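Local coordinates for protein AlkZ (Streptomyces sahachiroi, PDB 5UUJ) that belongs to the AlkZ-like family of DNA glycosylases, part of the helix-turn-helix clan, at residues F187-P190 and A191-F194; T116-Q119 and V120-T124; D60-S63 and V64-E67; T226-R229 and W230-N234. All blocks are in the same frame, centred on the assembly; numbering follows the deposited sequence.

Contact 1: residues F187-P190 and A191-F194; sequences FTLP and ASQF
Ser-192 and Gln-193 both reach back to the carbonyl oxygen of Leu-189, the N-cap residue of helix 190-194. Gln-193 N donates to Leu-189 O at 3.1 Å, coming nearly head-on to the carbonyl. Ser-192 OG donates to that same Leu-189 O at 3.1 Å, but from well off its axis, at a C=O...donor angle of 129°. With chi1 at 69° the serine hydroxyl is folded back between its own N and carbonyl carbon, which leaves Ser-192 OG 3.7 Å from Leu-189 CB; Ser-192 N adds a weak bond to Leu-189 O. One residue on, Phe-194 N bonds to Pro-190 O at 3.0 Å, and the ring follows, its CD2 lying 3.2 Å from Pro-190 O. Beside this turn the Thr-188 methyl CG2 rests on the Gln-193 amide, 3.6 Å from Gln-193 NE2, with the two side chains nearly perpendicular. Their polar ends are held from outside, Thr-188 OG1 by Val-134 O and Gln-193 NE2 by bonding to His-177 O. Pro-190 suits the first turn, where an N-H has no helical acceptor. Strand 186-188 is the middle strand of a small antiparallel sheet, between 136-137 and 176-177, and passes almost directly into the helix; Pro-190 and Phe-194 pack against Cys-176 of that sheet and Met-74 of strand 74-77.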
# COMPACT_ATOMS: atom_id res chain seq x y z
N PHE A 187 -10.99 -4.67 -16.83
CA PHE A 187 -10.46 -3.31 -16.80
C PHE A 187 -11.52 -2.32 -17.25
O PHE A 187 -12.39 -2.66 -18.05
CB PHE A 187 -9.23 -3.19 -17.71
CG PHE A 187 -8.07 -4.05 -17.29
CD1 PHE A 187 -7.17 -3.59 -16.34
CD2 PHE A 187 -7.89 -5.31 -17.83
CE1 PHE A 187 -6.10 -4.38 -15.96
CE2 PHE A 187 -6.82 -6.09 -17.45
CZ PHE A 187 -5.93 -5.63 -16.50
N THR A 188 -11.45 -1.10 -16.74
CA THR A 188 -12.35 -0.04 -17.17
C THR A 188 -11.75 1.34 -16.90
O THR A 188 -10.71 1.46 -16.26
CB THR A 188 -13.74 -0.16 -16.49
OG1 THR A 188 -14.70 0.62 -17.21
CG2 THR A 188 -13.69 0.27 -15.03
N LEU A 189 -12.42 2.38 -17.40
CA LEU A 189 -11.97 3.75 -17.22
C LEU A 189 -12.42 4.28 -15.85
O LEU A 189 -13.62 4.25 -15.54
CB LEU A 189 -12.53 4.64 -18.33
CG LEU A 189 -12.04 6.09 -18.37
CD1 LEU A 189 -10.60 6.15 -18.84
CD2 LEU A 189 -12.94 6.92 -19.26
N PRO A 190 -11.47 4.76 -15.02
CA PRO A 190 -11.83 5.32 -13.71
C PRO A 190 -12.90 6.40 -13.77
O PRO A 190 -13.80 6.43 -12.92
CB PRO A 190 -10.50 5.89 -13.21
CG PRO A 190 -9.46 5.04 -13.87
CD PRO A 190 -10.01 4.71 -15.22
N ALA A 191 -12.81 7.28 -14.77
CA ALA A 191 -13.76 8.38 -14.90
C ALA A 191 -15.20 7.88 -15.08
O ALA A 191 -16.12 8.42 -14.47
CB ALA A 191 -13.37 9.26 -16.08
N SER A 192 -15.40 6.85 -15.90
CA SER A 192 -16.74 6.36 -16.18
C SER A 192 -17.29 5.50 -15.03
O SER A 192 -18.49 5.47 -14.80
CB SER A 192 -16.77 5.57 -17.49
OG SER A 192 -16.07 4.34 -17.38
N GLN A 193 -16.40 4.81 -14.32
CA GLN A 193 -16.85 3.93 -13.24
C GLN A 193 -17.19 4.70 -11.96
O GLN A 193 -18.12 4.33 -11.25
CB GLN A 193 -15.78 2.88 -12.92
CG GLN A 193 -16.20 1.92 -11.82
CD GLN A 193 -15.36 0.65 -11.79
OE1 GLN A 193 -15.87 -0.44 -12.05
NE2 GLN A 193 -14.08 0.78 -11.48
N PHE A 194 -16.44 5.76 -11.67
CA PHE A 194 -16.57 6.44 -10.39
C PHE A 194 -17.25 7.81 -10.48
O PHE A 194 -17.56 8.42 -9.46
CB PHE A 194 -15.18 6.58 -9.76
CG PHE A 194 -14.52 5.26 -9.49
CD1 PHE A 194 -15.03 4.41 -8.52
CD2 PHE A 194 -13.41 4.87 -10.21
CE1 PHE A 194 -14.43 3.18 -8.28
CE2 PHE A 194 -12.80 3.64 -9.97
CZ PHE A 194 -13.32 2.80 -9.00

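Contact 2: residues T116-Q119 and V120-T124; sequences TPRQ and VDELT
A capping box of Thr-116 and Gln-119 opens helix 117-130, and Val-120 N completes the first turn by bonding to Thr-116 O at 2.9 Å. Gln-119 N donates to Thr-116 OG1 at 3.1 Å. In return Thr-116 N donates to Gln-119 OE1 at 2.9 Å, almost perfectly straight (178°) and on a lone pair in the amide plane; a weak bond joins Thr-116 OG1 to the same Gln-119 OE1. On the outer side Arg-118 bends at chi2 (74°), and its side chain crosses that of Glu-122 at about a right angle. Glu-122 OE2 lies over one face of the guanidinium, toward its rim, 3.8 Å from Arg-118 NE: a long salt bridge of charge alone, with the two planes 79° apart and no N-H aimed at the oxygen. Asp-121 CB comes to the guanidinium edge, 3.6 Å from Arg-118 NH1. Two waters bridge neighbouring turns. One donates to Pro-117 O and to Asp-121 OD1, the latter at 2.8 Å; the other accepts from Gln-119 NE2 and donates weakly to Glu-122 OE1. Another flank packs on helix 162-172: Val-120 meets Pro-168, Leu-123 meets Val-165, and Arg-172 joins Asp-121 OD1 in a salt bridge and Thr-124 OG1 in a hydrogen bond.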
# COMPACT_ATOMS: atom_id res chain seq x y z
N THR A 116 7.65 1.58 -27.18
CA THR A 116 8.34 2.87 -27.12
C THR A 116 7.51 3.88 -26.32
O THR A 116 6.32 3.67 -26.09
CB THR A 116 8.61 3.43 -28.53
OG1 THR A 116 7.37 3.83 -29.13
CG2 THR A 116 9.29 2.38 -29.40
N PRO A 117 8.15 4.99 -25.89
CA PRO A 117 7.41 6.06 -25.20
C PRO A 117 6.30 6.65 -26.07
O PRO A 117 5.22 6.96 -25.56
CB PRO A 117 8.50 7.10 -24.91
CG PRO A 117 9.77 6.33 -24.89
CD PRO A 117 9.60 5.24 -25.90
N ARG A 118 6.57 6.80 -27.36
CA ARG A 118 5.55 7.28 -28.29
C ARG A 118 4.34 6.35 -28.25
O ARG A 118 3.20 6.80 -28.21
CB ARG A 118 6.10 7.37 -29.71
CG ARG A 118 5.10 7.87 -30.75
CD ARG A 118 4.84 9.36 -30.61
NE ARG A 118 3.59 9.77 -31.25
CZ ARG A 118 2.42 9.91 -30.63
NH1 ARG A 118 2.32 9.69 -29.32
NH2 ARG A 118 1.35 10.28 -31.31
N GLN A 119 4.62 5.06 -28.27
CA GLN A 119 3.56 4.05 -28.28
C GLN A 119 2.81 3.98 -26.95
O GLN A 119 1.63 3.64 -26.94
CB GLN A 119 4.15 2.68 -28.61
CG GLN A 119 4.45 2.51 -30.09
CD GLN A 119 5.27 1.26 -30.37
OE1 GLN A 119 6.08 0.85 -29.55
NE2 GLN A 119 5.04 0.66 -31.53
N VAL A 120 3.48 4.29 -25.85
CA VAL A 120 2.80 4.33 -24.55
C VAL A 120 1.75 5.44 -24.57
O VAL A 120 0.64 5.25 -24.09
CB VAL A 120 3.80 4.55 -23.39
CG1 VAL A 120 3.07 4.87 -22.09
CG2 VAL A 120 4.67 3.32 -23.20
N ASP A 121 2.10 6.58 -25.15
CA ASP A 121 1.16 7.70 -25.27
C ASP A 121 -0.04 7.30 -26.12
O ASP A 121 -1.18 7.60 -25.76
CB ASP A 121 1.84 8.93 -25.87
CG ASP A 121 2.85 9.57 -24.93
OD1 ASP A 121 2.88 9.21 -23.73
OD2 ASP A 121 3.61 10.44 -25.40
N GLU A 122 0.23 6.65 -27.24
CA GLU A 122 -0.84 6.21 -28.13
C GLU A 122 -1.77 5.24 -27.41
O GLU A 122 -3.00 5.34 -27.53
CB GLU A 122 -0.26 5.54 -29.38
CG GLU A 122 0.49 6.49 -30.30
CD GLU A 122 1.24 5.77 -31.40
OE1 GLU A 122 1.14 4.53 -31.48
OE2 GLU A 122 1.92 6.44 -32.20
N LEU A 123 -1.19 4.31 -26.66
CA LEU A 123 -1.96 3.34 -25.90
C LEU A 123 -2.80 4.01 -24.83
O LEU A 123 -3.94 3.61 -24.59
CB LEU A 123 -1.04 2.31 -25.26
CG LEU A 123 -0.42 1.31 -26.23
CD1 LEU A 123 0.74 0.61 -25.55
CD2 LEU A 123 -1.46 0.30 -26.71
N THR A 124 -2.23 5.02 -24.18
CA THR A 124 -2.94 5.77 -23.15
C THR A 124 -4.23 6.34 -23.72
O THR A 124 -5.30 6.18 -23.14
CB THR A 124 -2.06 6.91 -22.58
OG1 THR A 124 -0.90 6.35 -21.95
CG2 THR A 124 -2.83 7.74 -21.56
O HOH W 1 5.44 8.28 -22.92
O HOH W 2 2.93 2.31 -33.21

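Contact 3: residues D60-S63 and V64-E67; sequences DRES and VNRE
Buried Ser-63 and exposed Arg-66 meet near the start of helix 62-69, one on the tight side of the contact, the other on the loose side. Ser-63 grips Asp-60 O twice: OG donates at 2.7 Å and N at 2.9 Å. Val-64 continues this inner side, packing on Trp-45 and Val-52 of helix 45-53. The outer side is looser. Here a bend at chi3 (-48°) folds the Arg-66 guanidinium back onto the backbone, where Ser-63 CA sits under one face, 3.5 Å from Arg-66 NH2. That same Arg-66 NH2 donates to Asp-60 OD2 at 2.9 Å, straight (176°) and within the guanidinium plane, on the syn side of the carboxylate but tilted out of its plane. The companion bond, Arg-66 NH1 to Asp-60 OD1, is long at 3.5 Å and weak; the carboxylate and guanidinium planes lie 27° apart. Asn-65 ND2 donates to Glu-62 OE1 at 3.2 Å, meeting the carboxylate from above its plane, while Asn-65 OD1 accepts from Trp-45 NE1. Chemically, the Asp-60 to Arg-66 salt bridge spans the turn with charge at the surface, whereas the Ser-63 OG bond gives a buried hydroxyl an acceptor, and together with the N bond it probably fixes how the chain enters the helix.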
# COMPACT_ATOMS: atom_id res chain seq x y z
N ASP A 60 -14.56 -7.34 10.21
CA ASP A 60 -15.60 -7.43 9.19
C ASP A 60 -14.94 -7.51 7.81
O ASP A 60 -14.93 -6.53 7.06
CB ASP A 60 -16.54 -6.23 9.29
CG ASP A 60 -17.72 -6.33 8.36
OD1 ASP A 60 -17.98 -7.43 7.82
OD2 ASP A 60 -18.42 -5.31 8.17
N ARG A 61 -14.39 -8.67 7.49
CA ARG A 61 -13.54 -8.80 6.30
C ARG A 61 -14.33 -8.61 5.01
O ARG A 61 -13.76 -8.25 3.99
CB ARG A 61 -12.83 -10.17 6.29
CG ARG A 61 -13.71 -11.38 5.99
CD ARG A 61 -12.89 -12.68 5.94
NE ARG A 61 -11.97 -12.74 4.79
CZ ARG A 61 -10.64 -12.77 4.86
NH1 ARG A 61 -10.00 -12.75 6.03
NH2 ARG A 61 -9.92 -12.84 3.75
N GLU A 62 -15.64 -8.84 5.05
CA GLU A 62 -16.47 -8.65 3.86
C GLU A 62 -16.70 -7.17 3.56
O GLU A 62 -17.20 -6.83 2.49
CB GLU A 62 -17.81 -9.37 4.01
CG GLU A 62 -17.72 -10.89 3.95
CD GLU A 62 -17.05 -11.39 2.67
OE1 GLU A 62 -17.36 -10.87 1.58
OE2 GLU A 62 -16.22 -12.32 2.76
N SER A 63 -16.33 -6.30 4.49
CA SER A 63 -16.52 -4.86 4.29
C SER A 63 -15.73 -4.39 3.07
O SER A 63 -16.15 -3.47 2.37
CB SER A 63 -16.10 -4.07 5.54
OG SER A 63 -14.72 -4.19 5.81
N VAL A 64 -14.61 -5.04 2.80
CA VAL A 64 -13.79 -4.68 1.65
C VAL A 64 -14.52 -5.01 0.35
O VAL A 64 -14.68 -4.14 -0.51
CB VAL A 64 -12.42 -5.40 1.67
CG1 VAL A 64 -11.54 -4.91 0.52
CG2 VAL A 64 -11.72 -5.18 3.00
N ASN A 65 -14.98 -6.25 0.23
CA ASN A 65 -15.74 -6.67 -0.95
C ASN A 65 -16.99 -5.83 -1.16
O ASN A 65 -17.34 -5.51 -2.30
CB ASN A 65 -16.14 -8.15 -0.83
CG ASN A 65 -14.97 -9.09 -1.09
OD1 ASN A 65 -14.02 -8.76 -1.80
ND2 ASN A 65 -15.05 -10.29 -0.52
N ARG A 66 -17.68 -5.46 -0.08
CA ARG A 66 -18.90 -4.66 -0.20
C ARG A 66 -18.59 -3.26 -0.71
O ARG A 66 -19.31 -2.72 -1.56
CB ARG A 66 -19.64 -4.57 1.14
CG ARG A 66 -20.25 -5.88 1.63
CD ARG A 66 -21.25 -5.65 2.75
NE ARG A 66 -20.73 -4.77 3.80
CZ ARG A 66 -20.11 -5.19 4.91
NH1 ARG A 66 -19.93 -6.49 5.13
NH2 ARG A 66 -19.67 -4.31 5.79
N GLU A 67 -17.52 -2.67 -0.21
CA GLU A 67 -17.17 -1.30 -0.57
C GLU A 67 -16.48 -1.24 -1.94
O GLU A 67 -16.48 -0.20 -2.59
CB GLU A 67 -16.29 -0.69 0.53
CG GLU A 67 -17.11 -0.40 1.80
CD GLU A 67 -16.32 0.28 2.91
OE1 GLU A 67 -15.75 1.36 2.66
OE2 GLU A 67 -16.29 -0.27 4.03

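Contact 4: residues T226-R229 and W230-N234; sequences TFDR and WLSLN
Asp-228 O is gripped by two backbone donors, Ser-232 N at 2.9 Å and Asn-234 N at 2.9 Å, which reach it from opposite faces of its carbonyl plane. The first bond is the regular helical one; the second spans six residues and turns the chain back at the end of helix 224-232. Leu-233 N still bonds to Arg-229 O at 3.0 Å, yet Leu-233 and Asn-234 both have positive phi, in the left-handed helical region. The Asp-228 side chain repeats the hold of its backbone: with CG trans to the backbone N (chi1 -164°), OD1 accepts from Ser-232 OG at 2.9 Å, the hydroxyl standing 51° out of the carboxylate plane. Thr-236 OG1, just past the turn, is a further hydrogen-bond partner of OD1. Since Asp-228 and Ser-232 are buried, these bonds satisfy polar groups that have little access to water. Next to these bonds apolar side chains pack. Phe-227 CE1 touches Trp-230 CZ3 at 3.8 Å, the rings oblique with planes at 45°, and Phe-227 CE2 meets Leu-231 CD2 at 4.1 Å, these two side chains pointing the same way. Leu-231 CD2 also touches Asp-228 OD1, at 3.7 Å. Phe-227 O comes to the indole edge, 3.6 Å from Trp-230 CE3. Phe-227 and Trp-230 face helix 204-219 through Val-211 and Tyr-215, whereas Leu-231 and Ser-232 pack against helix 91-100 at Met-98; Trp-230 also reaches that helix at Tyr-94.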
# COMPACT_ATOMS: atom_id res chain seq x y z
N THR A 226 13.07 7.74 3.01
CA THR A 226 12.09 6.74 3.41
C THR A 226 10.78 6.93 2.65
O THR A 226 10.15 5.96 2.24
CB THR A 226 11.84 6.81 4.93
OG1 THR A 226 13.04 6.46 5.62
CG2 THR A 226 10.72 5.87 5.35
N PHE A 227 10.39 8.19 2.46
CA PHE A 227 9.16 8.50 1.74
C PHE A 227 9.23 8.00 0.29
O PHE A 227 8.30 7.35 -0.19
CB PHE A 227 8.90 10.00 1.75
CG PHE A 227 7.83 10.43 0.78
CD1 PHE A 227 6.49 10.25 1.08
CD2 PHE A 227 8.17 11.01 -0.43
CE1 PHE A 227 5.51 10.64 0.19
CE2 PHE A 227 7.19 11.41 -1.32
CZ PHE A 227 5.86 11.22 -1.01
N ASP A 228 10.32 8.31 -0.40
CA ASP A 228 10.44 7.99 -1.81
C ASP A 228 10.72 6.50 -2.00
O ASP A 228 10.46 5.95 -3.07
CB ASP A 228 11.53 8.84 -2.47
CG ASP A 228 11.44 8.84 -3.99
OD1 ASP A 228 10.31 8.79 -4.53
OD2 ASP A 228 12.49 8.92 -4.65
N ARG A 229 11.24 5.85 -0.97
CA ARG A 229 11.40 4.39 -1.01
C ARG A 229 10.03 3.72 -1.02
O ARG A 229 9.78 2.81 -1.80
CB ARG A 229 12.22 3.89 0.19
CG ARG A 229 12.39 2.37 0.18
CD ARG A 229 13.44 1.90 1.15
NE ARG A 229 13.01 2.02 2.54
CZ ARG A 229 13.72 2.58 3.51
NH1 ARG A 229 14.92 3.08 3.28
NH2 ARG A 229 13.21 2.63 4.74
N TRP A 230 9.15 4.19 -0.13
CA TRP A 230 7.77 3.72 -0.11
C TRP A 230 7.06 4.05 -1.42
O TRP A 230 6.37 3.20 -1.99
CB TRP A 230 7.02 4.35 1.07
CG TRP A 230 5.54 4.25 0.96
CD1 TRP A 230 4.76 3.18 1.27
CD2 TRP A 230 4.65 5.28 0.51
NE1 TRP A 230 3.43 3.47 1.03
CE2 TRP A 230 3.34 4.76 0.57
CE3 TRP A 230 4.82 6.60 0.06
CZ2 TRP A 230 2.22 5.49 0.20
CZ3 TRP A 230 3.71 7.33 -0.31
CH2 TRP A 230 2.42 6.77 -0.24
N LEU A 231 7.25 5.27 -1.90
CA LEU A 231 6.55 5.74 -3.09
C LEU A 231 6.97 4.99 -4.35
O LEU A 231 6.12 4.51 -5.10
CB LEU A 231 6.80 7.24 -3.29
CG LEU A 231 6.06 7.89 -4.47
CD1 LEU A 231 4.56 7.97 -4.20
CD2 LEU A 231 6.63 9.27 -4.76
N SER A 232 8.27 4.89 -4.59
CA SER A 232 8.77 4.47 -5.90
C SER A 232 10.12 3.76 -5.87
O SER A 232 10.80 3.70 -6.89
CB SER A 232 8.87 5.69 -6.81
OG SER A 232 9.91 6.54 -6.37
N LEU A 233 10.50 3.23 -4.71
CA LEU A 233 11.83 2.65 -4.54
C LEU A 233 12.90 3.66 -4.95
O LEU A 233 13.84 3.34 -5.68
CB LEU A 233 11.98 1.35 -5.34
CG LEU A 233 11.01 0.22 -4.99
CD1 LEU A 233 11.25 -0.99 -5.88
CD2 LEU A 233 11.14 -0.18 -3.52
N ASN A 234 12.73 4.89 -4.48
CA ASN A 234 13.69 5.97 -4.70
C ASN A 234 13.93 6.29 -6.18
O ASN A 234 15.07 6.40 -6.62
CB ASN A 234 15.02 5.64 -4.02
CG ASN A 234 14.89 5.59 -2.51
OD1 ASN A 234 14.82 6.63 -1.85
ND2 ASN A 234 14.85 4.39 -1.95

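In the fold
All four contacts are local turns at helix ends: contacts 1, 2 and 3 lie at helix starts, contact 4 where helix 224-232 finishes. Along the chain they follow in the order 3, 2, 1, 4, without interleaving. Contact 1 lies nearest to both contact 2 and contact 3, its centre about 20 Å from each, with nearest atoms about 7 Å away in each case. Contacts 2 and 3 are the farthest apart, about 36 Å between centres, and contacts 3 and 4 lie on opposite sides of the chain's centre. Contact 4 is the most central, about 12 Å from that centre, against about 27 Å for contact 2. No two touch.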